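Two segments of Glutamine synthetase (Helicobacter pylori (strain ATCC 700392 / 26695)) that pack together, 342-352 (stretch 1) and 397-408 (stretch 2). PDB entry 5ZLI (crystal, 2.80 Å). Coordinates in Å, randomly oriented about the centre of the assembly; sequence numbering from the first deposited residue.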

# COMPACT_ATOMS: atom_id res chain seq x y z
N LEU B 342 -23.41 -53.07 8.74
CA LEU B 342 -23.12 -53.71 10.03
C LEU B 342 -22.94 -55.22 9.87
O LEU B 342 -23.78 -56.03 10.27
CB LEU B 342 -24.24 -53.40 11.01
CG LEU B 342 -24.36 -51.99 11.57
CD1 LEU B 342 -25.70 -51.85 12.28
CD2 LEU B 342 -23.19 -51.77 12.52
N THR B 343 -21.78 -55.61 9.36
CA THR B 343 -21.43 -57.02 9.27
C THR B 343 -19.97 -57.19 9.64
O THR B 343 -19.24 -56.21 9.85
CB THR B 343 -21.73 -57.60 7.88
OG1 THR B 343 -22.87 -56.93 7.32
CG2 THR B 343 -22.05 -59.08 7.98
N TYR B 344 -19.53 -58.43 9.74
CA TYR B 344 -18.15 -58.76 10.06
C TYR B 344 -17.50 -59.47 8.87
O TYR B 344 -18.19 -60.09 8.05
CB TYR B 344 -18.09 -59.63 11.35
CG TYR B 344 -18.94 -60.92 11.28
CD1 TYR B 344 -20.34 -60.86 11.39
CD2 TYR B 344 -18.35 -62.17 11.08
CE1 TYR B 344 -21.11 -62.02 11.31
CE2 TYR B 344 -19.13 -63.33 10.99
CZ TYR B 344 -20.51 -63.24 11.12
OH TYR B 344 -21.28 -64.38 11.04
N SER B 345 -16.18 -59.36 8.78
CA SER B 345 -15.42 -60.09 7.76
C SER B 345 -13.94 -60.00 8.10
O SER B 345 -13.48 -58.98 8.60
CB SER B 345 -15.68 -59.56 6.35
OG SER B 345 -17.00 -59.87 5.96
N ALA B 346 -13.21 -61.07 7.82
CA ALA B 346 -11.77 -61.03 7.98
C ALA B 346 -11.16 -60.23 6.84
O ALA B 346 -11.59 -60.34 5.69
CB ALA B 346 -11.19 -62.43 8.04
N ASN B 347 -10.18 -59.40 7.19
CA ASN B 347 -9.43 -58.63 6.21
C ASN B 347 -10.32 -57.65 5.42
O ASN B 347 -10.03 -57.33 4.27
CB ASN B 347 -8.73 -59.58 5.24
CG ASN B 347 -8.18 -60.79 5.94
OD1 ASN B 347 -7.48 -60.67 6.94
ND2 ASN B 347 -8.61 -61.97 5.49
N ASN B 348 -11.42 -57.18 6.00
CA ASN B 348 -12.37 -56.36 5.27
C ASN B 348 -12.53 -55.00 5.95
O ASN B 348 -13.02 -54.92 7.08
CB ASN B 348 -13.70 -57.09 5.17
CG ASN B 348 -14.60 -56.55 4.08
OD1 ASN B 348 -14.64 -55.35 3.82
ND2 ASN B 348 -15.33 -57.45 3.43
N ARG B 349 -12.17 -53.94 5.24
CA ARG B 349 -12.29 -52.58 5.77
C ARG B 349 -13.54 -51.87 5.30
O ARG B 349 -13.72 -50.69 5.64
CB ARG B 349 -11.05 -51.74 5.43
CG ARG B 349 -9.81 -52.32 6.01
CD ARG B 349 -8.77 -51.27 6.14
NE ARG B 349 -7.82 -51.59 7.20
CZ ARG B 349 -6.98 -52.61 7.22
NH1 ARG B 349 -6.96 -53.49 6.23
NH2 ARG B 349 -6.16 -52.77 8.26
N SER B 350 -14.40 -52.55 4.55
CA SER B 350 -15.75 -52.07 4.31
C SER B 350 -16.74 -52.49 5.40
O SER B 350 -17.83 -51.90 5.49
CB SER B 350 -16.22 -52.57 2.94
OG SER B 350 -16.12 -53.97 2.87
N ALA B 351 -16.37 -53.44 6.25
CA ALA B 351 -17.28 -53.96 7.26
C ALA B 351 -17.23 -53.14 8.55
O ALA B 351 -16.25 -52.45 8.84
CB ALA B 351 -16.96 -55.42 7.55
N SER B 352 -18.35 -53.17 9.29
CA SER B 352 -18.42 -52.52 10.61
C SER B 352 -17.46 -53.16 11.60
O SER B 352 -16.82 -52.47 12.40
CB SER B 352 -19.84 -52.53 11.14
OG SER B 352 -20.63 -51.75 10.31
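Stretch 2 397-408: DPGEAMDINLFK

Stretch 2 lies along stretch 1 in the same direction, so that both chains advance together: Tyr 344 has its nearest CA neighbour in Ala 401 (CA to CA 5.2 Å), and Ser 350 has its own in Leu 406 (CA to CA 5.3 Å). Stretch 1 begins in a weakly bonded strand, and a type II beta turn runs from Ser 345 to Asn 348. Stretch 2 is mostly extended loop, closing in a 3-10 segment at 406-408.

Leu 342 points its CB away and takes no part in the contact. The CA-to-CB bond of Thr 343 is directed toward stretch 2; its CG2 lies 3.1 Å from the O of Glu 400, and its OG1 is 3.6 Å from the SD of Met 402.

Tyr 344 contributes the largest covered area. Its CB is directed sideways, yet with chi1 in the p well the ring reaches the start of stretch 2. There Ala 401 covers one face, with its CB 3.4 Å from CE2 of Tyr 344, while the carbonyl oxygens of Pro 398 and Gly 399 lie at the ring edge. The CB of Pro 398 is 3.9 Å from CE1 of Tyr 344. At the tip, OH of Tyr 344 donates a very short hydrogen bond of 2.4 Å to the O of Gly 399, a residue whose positive phi favours glycine. The main chain of Tyr 344 is also engaged: its O accepts a weak hydrogen bond from the N of Met 402 at 3.3 Å, tying the two backbones together beside the closest CA pair.

Ser 345 follows, its CA-to-CB bond directed toward stretch 2. Its OG lies 2.5 Å from the O of Met 402 and 2.8 Å from OD1 of Asp 403. The O of Tyr 344 lies 2.4 Å from the same OG, so this one proton has three acceptors within reach and the geometry does not choose among them.

Ala 346 and Asn 347 make no contact as the chain turns. After the turn, the CB of Asn 348 points toward stretch 2, and its ND2 donates a hydrogen bond to the O of Ile 404 at 3.0 Å with a nearly straight geometry of 162°. The CB of Arg 349 points away.

Ser 350 packs between two residues of the 3-10 segment. The N of Leu 406 donates a weak hydrogen bond to OG of Ser 350 at 3.2 Å, although the position of that oxygen is less certain. The CB of Ser 350 sits over one face of the Phe 407 ring, 4.0 Å from its centroid, in a CH-pi contact. Finally, CB of Ala 351 meets CD2 of Leu 406 at 4.1 Å, before the chain turns a corner at Ser 352.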

# COMPACT_ATOMS: atom_id res chain seq x y z
N ASP B 397 -26.80 -64.68 17.88
CA ASP B 397 -26.12 -65.00 16.63
C ASP B 397 -25.82 -63.71 15.87
O ASP B 397 -26.72 -62.90 15.65
CB ASP B 397 -27.01 -65.92 15.77
CG ASP B 397 -26.24 -66.68 14.70
OD1 ASP B 397 -26.12 -67.91 14.84
OD2 ASP B 397 -25.76 -66.07 13.72
N PRO B 398 -24.57 -63.47 15.46
CA PRO B 398 -24.26 -62.25 14.73
C PRO B 398 -24.62 -62.30 13.26
O PRO B 398 -24.38 -61.33 12.54
CB PRO B 398 -22.73 -62.15 14.89
CG PRO B 398 -22.30 -63.56 14.91
CD PRO B 398 -23.39 -64.33 15.61
N GLY B 399 -25.29 -63.38 12.86
CA GLY B 399 -25.65 -63.60 11.47
C GLY B 399 -24.49 -64.14 10.65
O GLY B 399 -23.64 -64.91 11.14
N GLU B 400 -24.47 -63.74 9.38
CA GLU B 400 -23.55 -64.29 8.39
C GLU B 400 -22.56 -63.22 7.96
O GLU B 400 -22.94 -62.06 7.77
CB GLU B 400 -24.29 -64.83 7.16
CG GLU B 400 -23.51 -65.85 6.33
CD GLU B 400 -23.76 -67.30 6.76
OE1 GLU B 400 -24.53 -67.50 7.73
OE2 GLU B 400 -23.18 -68.22 6.14
N ALA B 401 -21.29 -63.62 7.82
CA ALA B 401 -20.27 -62.70 7.36
C ALA B 401 -20.49 -62.37 5.89
O ALA B 401 -20.99 -63.19 5.12
CB ALA B 401 -18.88 -63.31 7.57
N MET B 402 -20.08 -61.16 5.50
CA MET B 402 -20.19 -60.70 4.12
C MET B 402 -18.81 -60.39 3.57
O MET B 402 -18.24 -59.35 3.89
CB MET B 402 -21.10 -59.48 3.97
CG MET B 402 -22.55 -59.79 4.13
SD MET B 402 -23.53 -58.29 4.05
CE MET B 402 -25.16 -59.03 4.05
N ASP B 403 -18.29 -61.30 2.77
CA ASP B 403 -16.96 -61.14 2.18
C ASP B 403 -17.08 -60.59 0.76
O ASP B 403 -16.74 -61.22 -0.24
CB ASP B 403 -16.22 -62.47 2.24
CG ASP B 403 -16.18 -63.02 3.65
OD1 ASP B 403 -16.63 -62.27 4.54
OD2 ASP B 403 -15.73 -64.18 3.87
N ILE B 404 -17.72 -59.42 0.70
CA ILE B 404 -17.81 -58.61 -0.51
C ILE B 404 -17.22 -57.22 -0.23
O ILE B 404 -16.79 -56.89 0.87
CB ILE B 404 -19.26 -58.50 -1.05
CG1 ILE B 404 -20.25 -58.06 0.04
CG2 ILE B 404 -19.68 -59.81 -1.73
CD1 ILE B 404 -20.71 -56.61 -0.11
N ASN B 405 -17.13 -56.43 -1.30
CA ASN B 405 -16.88 -54.99 -1.20
C ASN B 405 -18.18 -54.33 -0.77
O ASN B 405 -19.08 -54.11 -1.59
CB ASN B 405 -16.36 -54.45 -2.53
CG ASN B 405 -16.03 -52.99 -2.49
OD1 ASN B 405 -16.46 -52.26 -1.59
ND2 ASN B 405 -15.25 -52.53 -3.47
N LEU B 406 -18.29 -53.98 0.51
CA LEU B 406 -19.58 -53.54 1.01
C LEU B 406 -20.01 -52.21 0.39
O LEU B 406 -21.21 -52.00 0.17
CB LEU B 406 -19.54 -53.46 2.54
CG LEU B 406 -19.66 -54.81 3.27
CD1 LEU B 406 -18.52 -55.77 3.04
CD2 LEU B 406 -19.86 -54.60 4.74
N PHE B 407 -19.07 -51.33 0.05
CA PHE B 407 -19.40 -50.07 -0.62
C PHE B 407 -19.89 -50.23 -2.06
O PHE B 407 -20.31 -49.23 -2.65
CB PHE B 407 -18.20 -49.13 -0.59
CG PHE B 407 -17.60 -48.94 0.78
CD1 PHE B 407 -18.41 -48.70 1.88
CD2 PHE B 407 -16.23 -49.03 0.97
CE1 PHE B 407 -17.85 -48.53 3.16
CE2 PHE B 407 -15.66 -48.88 2.25
CZ PHE B 407 -16.48 -48.62 3.34
N LYS B 408 -19.85 -51.43 -2.63
CA LYS B 408 -20.34 -51.65 -3.99
C LYS B 408 -21.83 -52.00 -4.05
O LYS B 408 -22.40 -51.98 -5.14
CB LYS B 408 -19.51 -52.75 -4.68